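Local coordinates for protein cucumber peeling cupredoxin (Cucumis sativus, PDB 1JER) that binds a copper ion in a cupredoxin-type site and probably serves as an electron-transfer protein, at residues F40-P43 with N48-E51. Sequence-based numbering, arbitrary orientation.
Sequences FNFP and NVHE
In the core of the cupredoxin beta sandwich, beside the copper site, the side chain of Val49 packs against Phe40 and Phe42. Val49 CG1 stands over the centre of the Phe40 ring, 3.8 Å from the centroid and 10° off the ring normal, which meets the geometry of a CH-pi contact. A chi1 of -178° sets CG1 anti to the backbone N and CG2 beside that N, turning both methyls to this ring. Val49 CG2 lies over the same ring near its root, 3.6 Å from Phe40 CG, and is also 4.0 Å from Phe42 CE1. That second approach is oblique, as is the one from Asn48, whose CA is 4.2 Å from Phe42 CZ. No hydrogen bond joins the segments, and most of the 169 Å² buried between them lies on Val49, Phe42 and Phe40. Phe42 also lies close to the copper ligand His47, and Asn48 close to the ligand Cys90. Trp14 touches both segments: its NE1 donates to Asn48 O and its ring meets Phe40 edge-to-face. Phe40 ends strand 37-40, hydrogen-bonded to Val76 of strand 76-79, while His50 opens strand 50-52 and pairs with Val89 of strand 84-89, so the contact spans both sheets.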
ATOM      1  N   PHE A  40      -2.379  -5.638  -6.696  1.00 17.33           N
ATOM      2  CA  PHE A  40      -2.932  -5.806  -8.087  1.00 15.54           C
ATOM      3  C   PHE A  40      -1.710  -5.625  -9.053  1.00 17.07           C
ATOM      4  O   PHE A  40      -1.088  -4.583  -8.982  1.00 17.06           O
ATOM      5  CB  PHE A  40      -3.837  -4.575  -8.335  1.00 13.22           C
ATOM      6  CG  PHE A  40      -5.153  -4.646  -7.553  1.00 15.58           C
ATOM      7  CD1 PHE A  40      -5.178  -4.167  -6.236  1.00 17.94           C
ATOM      8  CD2 PHE A  40      -6.304  -5.119  -8.114  1.00 16.38           C
ATOM      9  CE1 PHE A  40      -6.399  -4.156  -5.545  1.00 17.68           C
ATOM     10  CE2 PHE A  40      -7.518  -5.144  -7.417  1.00 18.55           C
ATOM     11  CZ  PHE A  40      -7.526  -4.681  -6.101  1.00 15.33           C
ATOM     12  N   ASN A  41      -1.439  -6.666  -9.810  1.00 15.38           N
ATOM     13  CA  ASN A  41      -0.299  -6.655 -10.754  1.00 15.86           C
ATOM     14  C   ASN A  41      -0.892  -6.641 -12.189  1.00 18.36           C
ATOM     15  O   ASN A  41      -1.749  -7.451 -12.531  1.00 18.20           O
ATOM     16  CB  ASN A  41       0.450  -8.014 -10.635  1.00 18.54           C
ATOM     17  CG  ASN A  41       1.201  -8.112  -9.303  1.00 19.46           C
ATOM     18  OD1 ASN A  41       1.719  -7.176  -8.774  1.00 20.20           O
ATOM     19  ND2 ASN A  41       1.257  -9.380  -8.825  1.00 24.33           N
ATOM     20  N   PHE A  42      -0.404  -5.678 -12.965  1.00 16.14           N
ATOM     21  CA  PHE A  42      -0.935  -5.637 -14.375  1.00 14.27           C
ATOM     22  C   PHE A  42       0.121  -4.880 -15.198  1.00 20.55           C
ATOM     23  O   PHE A  42       0.952  -4.158 -14.643  1.00 19.22           O
ATOM     24  CB  PHE A  42      -2.229  -4.880 -14.368  1.00 17.29           C
ATOM     25  CG  PHE A  42      -2.259  -3.565 -13.649  1.00 20.89           C
ATOM     26  CD1 PHE A  42      -2.520  -3.507 -12.276  1.00 17.90           C
ATOM     27  CD2 PHE A  42      -2.041  -2.365 -14.319  1.00 20.05           C
ATOM     28  CE1 PHE A  42      -2.570  -2.284 -11.627  1.00 15.96           C
ATOM     29  CE2 PHE A  42      -2.079  -1.152 -13.681  1.00 18.77           C
ATOM     30  CZ  PHE A  42      -2.332  -1.093 -12.307  1.00 19.12           C
ATOM     31  N   PRO A  43       0.027  -4.999 -16.514  1.00 26.00           N
ATOM     32  CA  PRO A  43       1.002  -4.230 -17.356  1.00 26.87           C
ATOM     33  C   PRO A  43       0.723  -2.750 -17.232  1.00 25.95           C
ATOM     34  O   PRO A  43      -0.397  -2.250 -17.264  1.00 20.64           O
ATOM     35  CB  PRO A  43       0.750  -4.757 -18.743  1.00 28.85           C
ATOM     36  CG  PRO A  43      -0.438  -5.596 -18.721  1.00 27.91           C
ATOM     37  CD  PRO A  43      -0.877  -5.807 -17.286  1.00 27.55           C
ATOM     38  N   ASN A  48      -6.243   0.067 -14.317  1.00 14.25           N
ATOM     39  CA  ASN A  48      -5.995   0.859 -13.108  1.00 17.04           C
ATOM     40  C   ASN A  48      -6.800   0.180 -11.981  1.00 17.39           C
ATOM     41  O   ASN A  48      -7.403  -0.884 -12.246  1.00 15.22           O
ATOM     42  CB  ASN A  48      -6.368   2.312 -13.268  1.00 16.71           C
ATOM     43  CG  ASN A  48      -7.810   2.520 -13.689  1.00 19.70           C
ATOM     44  OD1 ASN A  48      -8.125   3.480 -14.416  1.00 31.76           O
ATOM     45  ND2 ASN A  48      -8.676   1.646 -13.310  1.00 12.88           N
ATOM     46  N   VAL A  49      -6.717   0.757 -10.798  1.00 16.30           N
ATOM     47  CA  VAL A  49      -7.450   0.205  -9.659  1.00 14.72           C
ATOM     48  C   VAL A  49      -8.119   1.375  -8.921  1.00 16.25           C
ATOM     49  O   VAL A  49      -7.442   2.308  -8.533  1.00 18.93           O
ATOM     50  CB  VAL A  49      -6.487  -0.463  -8.647  1.00 18.85           C
ATOM     51  CG1 VAL A  49      -7.392  -1.043  -7.515  1.00 23.28           C
ATOM     52  CG2 VAL A  49      -5.745  -1.616  -9.322  1.00 22.41           C
ATOM     53  N   HIS A  50      -9.442   1.268  -8.794  1.00 17.28           N
ATOM     54  CA  HIS A  50     -10.189   2.321  -8.108  1.00 19.90           C
ATOM     55  C   HIS A  50     -11.146   1.703  -7.119  1.00 20.38           C
ATOM     56  O   HIS A  50     -11.843   0.733  -7.389  1.00 20.76           O
ATOM     57  CB  HIS A  50     -10.988   3.108  -9.187  0.63 19.98           C
ATOM     58  CG  HIS A  50     -11.933   4.119  -8.653  0.63 24.13           C
ATOM     59  ND1 HIS A  50     -11.552   5.259  -7.993  0.63 27.91           N
ATOM     60  CD2 HIS A  50     -13.298   4.181  -8.722  0.63 28.11           C
ATOM     61  CE1 HIS A  50     -12.613   5.964  -7.638  0.63 26.21           C
ATOM     62  NE2 HIS A  50     -13.684   5.330  -8.070  0.63 26.10           N
ATOM     63  N   GLU A  51     -11.168   2.242  -5.885  1.00 18.11           N
ATOM     64  CA  GLU A  51     -12.123   1.678  -4.917  1.00 16.88           C
ATOM     65  C   GLU A  51     -13.446   2.393  -5.016  1.00 22.15           C
ATOM     66  O   GLU A  51     -13.481   3.625  -5.229  1.00 26.41           O
ATOM     67  CB  GLU A  51     -11.501   1.834  -3.507  1.00 18.58           C
ATOM     68  CG  GLU A  51     -12.475   1.249  -2.468  1.00 21.73           C
ATOM     69  CD  GLU A  51     -11.923   1.331  -1.055  1.00 29.43           C
ATOM     70  OE1 GLU A  51     -10.853   1.892  -0.816  1.00 31.69           O
ATOM     71  OE2 GLU A  51     -12.608   0.800  -0.150  1.00 37.43           O
TER